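Local coordinates for protein calreticulin, putative (PDB 5HCF) that probably acts as a lectin-like chaperone of the endoplasmic reticulum, binding carbohydrate and peptide through a globular domain of legume lectin fold, at residues Lys104-Phe109 / Ile122-Asn127; Glu129-Ser134 / Trp176-Pro181. All blocks are in the same frame, centred on the assembly; numbering follows the deposited sequence.

Contact 1. Residues Lys104-Phe109 / Ile122-Asn127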
loop_
_atom_site.group_PDB
_atom_site.type_symbol
_atom_site.label_atom_id
_atom_site.label_comp_id
_atom_site.label_asym_id
_atom_site.label_seq_id
_atom_site.Cartn_x
_atom_site.Cartn_y
_atom_site.Cartn_z
ATOM N N LYS A 104 -1.706 1.880 -15.652
ATOM C CA LYS A 104 -2.445 2.914 -14.946
ATOM C C LYS A 104 -3.031 2.389 -13.641
ATOM O O LYS A 104 -3.801 1.425 -13.634
ATOM C CB LYS A 104 -3.567 3.474 -15.821
ATOM C CG LYS A 104 -4.552 4.352 -15.056
ATOM C CD LYS A 104 -5.549 5.039 -15.976
ATOM C CE LYS A 104 -6.512 5.917 -15.183
ATOM N NZ LYS A 104 -7.470 6.656 -16.060
ATOM N N TYR A 105 -2.656 3.026 -12.536
ATOM C CA TYR A 105 -3.231 2.704 -11.237
ATOM C C TYR A 105 -4.024 3.898 -10.727
ATOM O O TYR A 105 -3.891 5.002 -11.251
ATOM C CB TYR A 105 -2.137 2.312 -10.237
ATOM C CG TYR A 105 -1.090 3.385 -10.024
ATOM C CD1 TYR A 105 0.079 3.394 -10.767
ATOM C CD2 TYR A 105 -1.282 4.398 -9.093
ATOM C CE1 TYR A 105 1.030 4.375 -10.587
ATOM C CE2 TYR A 105 -0.334 5.385 -8.907
ATOM C CZ TYR A 105 0.819 5.366 -9.657
ATOM O OH TYR A 105 1.769 6.344 -9.476
ATOM N N TRP A 106 -4.863 3.672 -9.723
ATOM C CA TRP A 106 -5.526 4.765 -9.029
ATOM C C TRP A 106 -4.737 5.123 -7.779
ATOM O O TRP A 106 -4.595 6.296 -7.440
ATOM C CB TRP A 106 -6.961 4.407 -8.645
ATOM C CG TRP A 106 -7.614 5.454 -7.765
ATOM C CD1 TRP A 106 -7.953 6.730 -8.121
ATOM C CD2 TRP A 106 -7.997 5.308 -6.390
ATOM N NE1 TRP A 106 -8.523 7.385 -7.052
ATOM C CE2 TRP A 106 -8.563 6.535 -5.980
ATOM C CE3 TRP A 106 -7.919 4.260 -5.467
ATOM C CZ2 TRP A 106 -9.048 6.742 -4.685
ATOM C CZ3 TRP A 106 -8.402 4.466 -4.181
ATOM C CH2 TRP A 106 -8.957 5.698 -3.802
ATOM N N LEU A 107 -4.252 4.097 -7.083
ATOM C CA LEU A 107 -3.499 4.296 -5.855
ATOM C C LEU A 107 -2.211 3.475 -5.806
ATOM O O LEU A 107 -2.199 2.287 -6.134
ATOM C CB LEU A 107 -4.372 3.953 -4.639
ATOM C CG LEU A 107 -3.748 4.071 -3.241
ATOM C CD1 LEU A 107 -3.563 5.530 -2.821
ATOM C CD2 LEU A 107 -4.570 3.309 -2.204
ATOM N N MET A 108 -1.127 4.133 -5.408
ATOM C CA MET A 108 0.117 3.451 -5.075
ATOM C C MET A 108 0.436 3.754 -3.618
ATOM O O MET A 108 0.662 4.910 -3.249
ATOM C CB MET A 108 1.257 3.890 -5.991
ATOM C CG MET A 108 2.612 3.316 -5.609
ATOM S SD MET A 108 3.867 3.600 -6.876
ATOM C CE MET A 108 5.305 3.943 -5.861
ATOM N N PHE A 109 0.450 2.713 -2.793
ATOM C CA PHE A 109 0.470 2.889 -1.345
ATOM C C PHE A 109 1.395 1.896 -0.640
ATOM O O PHE A 109 1.261 0.685 -0.814
ATOM C CB PHE A 109 -0.967 2.762 -0.820
ATOM C CG PHE A 109 -1.087 2.806 0.674
ATOM C CD1 PHE A 109 -0.551 3.854 1.399
ATOM C CD2 PHE A 109 -1.754 1.794 1.354
ATOM C CE1 PHE A 109 -0.666 3.885 2.773
ATOM C CE2 PHE A 109 -1.875 1.820 2.725
ATOM C CZ PHE A 109 -1.331 2.869 3.437
ATOM N N ILE A 122 1.950 7.598 -0.853
ATOM C CA ILE A 122 0.511 7.681 -1.035
ATOM C C ILE A 122 0.269 8.469 -2.311
ATOM O O ILE A 122 0.130 9.692 -2.276
ATOM C CB ILE A 122 -0.201 8.347 0.143
ATOM C CG1 ILE A 122 0.166 7.652 1.454
ATOM C CG2 ILE A 122 -1.708 8.309 -0.078
ATOM C CD1 ILE A 122 -0.522 8.233 2.657
ATOM N N ILE A 123 0.228 7.758 -3.434
ATOM C CA ILE A 123 0.150 8.397 -4.742
ATOM C C ILE A 123 -1.220 8.175 -5.370
ATOM O O ILE A 123 -1.651 7.036 -5.574
ATOM C CB ILE A 123 1.244 7.870 -5.693
ATOM C CG1 ILE A 123 2.630 8.061 -5.071
ATOM C CG2 ILE A 123 1.167 8.565 -7.041
ATOM C CD1 ILE A 123 3.771 7.664 -5.980
ATOM N N LEU A 124 -1.904 9.272 -5.668
ATOM C CA LEU A 124 -3.240 9.201 -6.237
ATOM C C LEU A 124 -3.226 9.635 -7.691
ATOM O O LEU A 124 -2.681 10.686 -8.029
ATOM C CB LEU A 124 -4.209 10.077 -5.444
ATOM C CG LEU A 124 -4.628 9.595 -4.055
ATOM C CD1 LEU A 124 -5.260 10.739 -3.272
ATOM C CD2 LEU A 124 -5.589 8.416 -4.172
ATOM N N HIS A 125 -3.816 8.823 -8.557
ATOM C CA HIS A 125 -3.980 9.231 -9.935
ATOM C C HIS A 125 -5.226 10.094 -10.020
ATOM O O HIS A 125 -6.332 9.633 -9.746
ATOM C CB HIS A 125 -4.094 8.042 -10.883
ATOM C CG HIS A 125 -4.216 8.449 -12.315
ATOM N ND1 HIS A 125 -3.126 8.557 -13.156
ATOM C CD2 HIS A 125 -5.291 8.821 -13.051
ATOM C CE1 HIS A 125 -3.526 8.957 -14.346
ATOM N NE2 HIS A 125 -4.839 9.123 -14.311
ATOM N N TYR A 126 -5.032 11.360 -10.361
ATOM C CA TYR A 126 -6.133 12.302 -10.460
ATOM C C TYR A 126 -5.929 13.240 -11.642
ATOM O O TYR A 126 -4.887 13.890 -11.758
ATOM C CB TYR A 126 -6.276 13.103 -9.164
ATOM C CG TYR A 126 -7.340 14.175 -9.230
ATOM C CD1 TYR A 126 -8.687 13.859 -9.129
ATOM C CD2 TYR A 126 -6.994 15.505 -9.415
ATOM C CE1 TYR A 126 -9.662 14.845 -9.200
ATOM C CE2 TYR A 126 -7.958 16.493 -9.489
ATOM C CZ TYR A 126 -9.288 16.158 -9.381
ATOM O OH TYR A 126 -10.237 17.148 -9.449
ATOM N N ASN A 127 -6.922 13.294 -12.524
ATOM C CA ASN A 127 -6.912 14.249 -13.620
ATOM C C ASN A 127 -5.737 14.009 -14.566
ATOM O O ASN A 127 -5.069 14.948 -15.002
ATOM C CB ASN A 127 -6.870 15.672 -13.060
ATOM C CG ASN A 127 -7.574 16.672 -13.946
ATOM O OD1 ASN A 127 -8.113 16.322 -14.996
ATOM N ND2 ASN A 127 -7.592 17.930 -13.517
#

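Contact 2. Residues Glu129-Ser134 / Trp176-Pro181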
loop_
_atom_site.group_PDB
_atom_site.type_symbol
_atom_site.label_atom_id
_atom_site.label_comp_id
_atom_site.label_asym_id
_atom_site.label_seq_id
_atom_site.Cartn_x
_atom_site.Cartn_y
_atom_site.Cartn_z
ATOM N N GLU A 129 -2.796 12.585 -14.062
ATOM C CA GLU A 129 -1.436 12.550 -13.533
ATOM C C GLU A 129 -1.371 11.846 -12.187
ATOM O O GLU A 129 -2.317 11.893 -11.405
ATOM C CB GLU A 129 -0.853 13.955 -13.378
ATOM C CG GLU A 129 -0.495 14.655 -14.669
ATOM C CD GLU A 129 0.262 15.946 -14.421
ATOM O OE1 GLU A 129 0.488 16.281 -13.236
ATOM O OE2 GLU A 129 0.644 16.615 -15.408
ATOM N N ASN A 130 -0.244 11.196 -11.922
ATOM C CA ASN A 130 -0.001 10.604 -10.618
ATOM C C ASN A 130 0.452 11.697 -9.658
ATOM O O ASN A 130 1.446 12.375 -9.912
ATOM C CB ASN A 130 1.044 9.492 -10.720
ATOM C CG ASN A 130 0.570 8.328 -11.572
ATOM O OD1 ASN A 130 -0.633 8.101 -11.715
ATOM N ND2 ASN A 130 1.513 7.592 -12.153
ATOM N N ARG A 131 -0.280 11.871 -8.562
ATOM C CA ARG A 131 -0.014 12.962 -7.625
ATOM C C ARG A 131 0.653 12.417 -6.378
ATOM O O ARG A 131 0.051 11.640 -5.638
ATOM C CB ARG A 131 -1.307 13.693 -7.246
ATOM C CG ARG A 131 -2.199 14.045 -8.421
ATOM C CD ARG A 131 -1.584 15.112 -9.306
ATOM N NE ARG A 131 -2.330 15.254 -10.553
ATOM C CZ ARG A 131 -2.647 16.420 -11.109
ATOM N NH1 ARG A 131 -2.293 17.556 -10.523
ATOM N NH2 ARG A 131 -3.328 16.451 -12.247
ATOM N N GLU A 132 1.902 12.806 -6.156
ATOM C CA GLU A 132 2.628 12.362 -4.971
ATOM C C GLU A 132 2.186 13.115 -3.713
ATOM O O GLU A 132 2.035 14.336 -3.719
ATOM C CB GLU A 132 4.137 12.519 -5.179
ATOM C CG GLU A 132 4.706 11.619 -6.269
ATOM C CD GLU A 132 6.217 11.702 -6.366
ATOM O OE1 GLU A 132 6.858 10.649 -6.579
ATOM O OE2 GLU A 132 6.763 12.819 -6.235
ATOM N N TRP A 133 1.982 12.361 -2.640
ATOM C CA TRP A 133 1.644 12.903 -1.331
ATOM C C TRP A 133 2.675 13.941 -0.876
ATOM O O TRP A 133 3.878 13.676 -0.882
ATOM C CB TRP A 133 1.552 11.757 -0.323
ATOM C CG TRP A 133 0.989 12.099 1.021
ATOM C CD1 TRP A 133 0.128 13.114 1.323
ATOM C CD2 TRP A 133 1.227 11.397 2.247
ATOM N NE1 TRP A 133 -0.177 13.092 2.664
ATOM C CE2 TRP A 133 0.483 12.046 3.252
ATOM C CE3 TRP A 133 2.002 10.282 2.592
ATOM C CZ2 TRP A 133 0.489 11.618 4.578
ATOM C CZ3 TRP A 133 2.008 9.859 3.909
ATOM C CH2 TRP A 133 1.256 10.526 4.886
ATOM N N SER A 134 2.203 15.124 -0.491
ATOM C CA SER A 134 3.099 16.207 -0.100
ATOM C C SER A 134 3.849 15.921 1.206
ATOM O O SER A 134 4.934 16.450 1.417
ATOM C CB SER A 134 2.331 17.523 0.036
ATOM O OG SER A 134 1.417 17.476 1.117
ATOM N N TRP A 176 -2.262 17.181 -1.139
ATOM C CA TRP A 176 -1.830 16.845 -2.495
ATOM C C TRP A 176 -1.994 18.075 -3.379
ATOM O O TRP A 176 -2.707 19.004 -3.013
ATOM C CB TRP A 176 -2.647 15.687 -3.079
ATOM C CG TRP A 176 -2.283 14.326 -2.587
ATOM C CD1 TRP A 176 -1.519 13.402 -3.236
ATOM C CD2 TRP A 176 -2.693 13.716 -1.357
ATOM N NE1 TRP A 176 -1.414 12.260 -2.482
ATOM C CE2 TRP A 176 -2.126 12.427 -1.323
ATOM C CE3 TRP A 176 -3.475 14.135 -0.279
ATOM C CZ2 TRP A 176 -2.318 11.555 -0.253
ATOM C CZ3 TRP A 176 -3.665 13.264 0.784
ATOM C CH2 TRP A 176 -3.088 11.991 0.787
ATOM N N SER A 177 -1.354 18.075 -4.544
ATOM C CA SER A 177 -1.603 19.111 -5.546
ATOM C C SER A 177 -2.607 18.596 -6.570
ATOM O O SER A 177 -2.232 18.115 -7.640
ATOM C CB SER A 177 -0.311 19.546 -6.242
ATOM O OG SER A 177 0.642 20.002 -5.300
ATOM N N LEU A 178 -3.887 18.688 -6.223
ATOM C CA LEU A 178 -4.952 18.169 -7.068
ATOM C C LEU A 178 -5.653 19.272 -7.833
ATOM O O LEU A 178 -5.902 19.140 -9.031
ATOM C CB LEU A 178 -5.971 17.392 -6.234
ATOM C CG LEU A 178 -5.391 16.245 -5.409
ATOM C CD1 LEU A 178 -6.458 15.572 -4.549
ATOM C CD2 LEU A 178 -4.715 15.241 -6.334
ATOM N N LEU A 179 -5.964 20.364 -7.144
ATOM C CA LEU A 179 -6.768 21.424 -7.740
ATOM C C LEU A 179 -5.961 22.692 -7.994
ATOM O O LEU A 179 -4.816 22.819 -7.544
ATOM C CB LEU A 179 -7.968 21.731 -6.844
ATOM C CG LEU A 179 -8.915 20.558 -6.578
ATOM C CD1 LEU A 179 -10.016 20.964 -5.623
ATOM C CD2 LEU A 179 -9.509 20.020 -7.879
ATOM N N LEU A 180 -6.566 23.617 -8.733
ATOM C CA LEU A 180 -5.972 24.920 -8.997
ATOM C C LEU A 180 -5.906 25.743 -7.715
ATOM O O LEU A 180 -6.544 25.398 -6.723
ATOM C CB LEU A 180 -6.778 25.666 -10.062
ATOM C CG LEU A 180 -6.798 25.069 -11.473
ATOM C CD1 LEU A 180 -7.759 25.842 -12.372
ATOM C CD2 LEU A 180 -5.401 25.050 -12.071
ATOM N N PRO A 181 -5.142 26.843 -7.734
ATOM C CA PRO A 181 -5.080 27.734 -6.570
ATOM C C PRO A 181 -6.387 28.494 -6.378
ATOM O O PRO A 181 -6.990 28.936 -7.359
ATOM C CB PRO A 181 -3.937 28.701 -6.917
ATOM C CG PRO A 181 -3.206 28.068 -8.065
ATOM C CD PRO A 181 -4.229 27.267 -8.805
#

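Contact 1. Residues Lys104-Phe109 / Ile122-Asn127
An antiparallel beta hairpin in a sheet of the legume lectin fold pairs Leu107, Met108 and Phe109 with Leu124, Ile123 and Ile122. The axes of strands 107-109 and 122-126 approach to 4.8 Å at 175°, which establishes the antiparallel direction. Met108 and Ile123 form the hydrogen-bonded pair: Met108 N donates to Ile123 O and Ile123 N to Met108 O, with N-H...O angles of 164° and 169°. A third bond, from His125 N to Trp106 O (2.9 Å), extends the pairing to the residue before strand 107-109, where Trp106 and Leu107 both face Leu90 of strand 83-91 in a classic beta bulge.

The two faces of the sheet differ. On one, Leu107 CD1 meets Leu124 CD2 at 3.8 Å, and Leu124 CD2 also lies over a face of the Trp106 six-membered ring, 4.2 Å from its centroid, in a CH-pi contact. Phe109 presents its ring edge to Ile122 CG1, and Leu150 of strand 145-152 covers Leu107, Phe109 and Ile122. On the other face Met108 and Ile123 lie side by side, CB to CB 4.0 Å. The Tyr105 ring stands with Ile123 CG2 at its edge, in plane, and that methyl comes 3.4 Å from Tyr105 OH. Beyond it, His125 ND1 is hydrogen-bonded to Asn130 OD1, and the extended Lys104 chain crosses His125 at about a right angle, bringing Lys104 CE to 3.7 Å from His125 NE2.

Contact 2. Residues Glu129-Ser134 / Trp176-Pro181
Trp133 and Trp176 bring the two backbones to 5.4 Å between CA atoms, whereas Arg131 and Ser177 stand 6.7 Å apart by the same measure. The one hydrogen bond across runs from a side chain, Arg131 NH1, to Ser177 O, and the rest is mainly side-chain packing. Residues 129-132 form an edge strand; Trp176 is the first residue to leave helical backbone angles after helix 172-175, and the loop runs on from there.

The indoles make an offset stack: the Trp133 five-membered ring and the Trp176 six-membered ring have centroids 4.2 Å apart and planes at 20°. Trp133 CD1 lies over one face of Trp176, displaced toward the rim. At the edge of the Trp176 ring, near its plane, Arg131 O approaches CD1 to 3.4 Å. The indole nitrogens find acceptors outside the segments, Trp176 NE1 at Ile122 O and Trp133 NE1 at Tyr158 OH.

Arg131 bends at chi2 (-69°), which turns CD back toward the loop, 3.5 Å from Ser177 O. The bond from NH1 to that oxygen, 2.9 Å long, is bent to 134° at the hydrogen and tilted from the guanidinium plane. Leu178 CD2 packs on the aliphatic base of this chain, 3.5 Å from Arg131 CG.

The contact thus ties the outermost strand 129-132 to the loop leaving helix 172-175; Tyr158 of strand 157-162 meets both indoles, and Leu178 also touches Tyr126 of strand 117-126.

Contact 1 is largely buried, its centre about 11 Å from the centre of the chain, and pairs two strands inside a sheet; contact 2, its centre about 18 Å from the centre of the chain and partly buried, fastens the outermost strand of that sheet to a loop. Their chemistry follows: backbone hydrogen bonds with aliphatic and aromatic packing in the first, an indole stack and one arginine-to-carbonyl bond in the second. Strands 117-126 and 129-132 are sheet neighbours and successive in the chain, so the contacts meet directly. Arg131 N lies 2.7 Å from Leu124 O, a probable backbone bond that continues the sheet; nearby, His125 ND1 probably bonds Asn130 OD1 (2.9 Å).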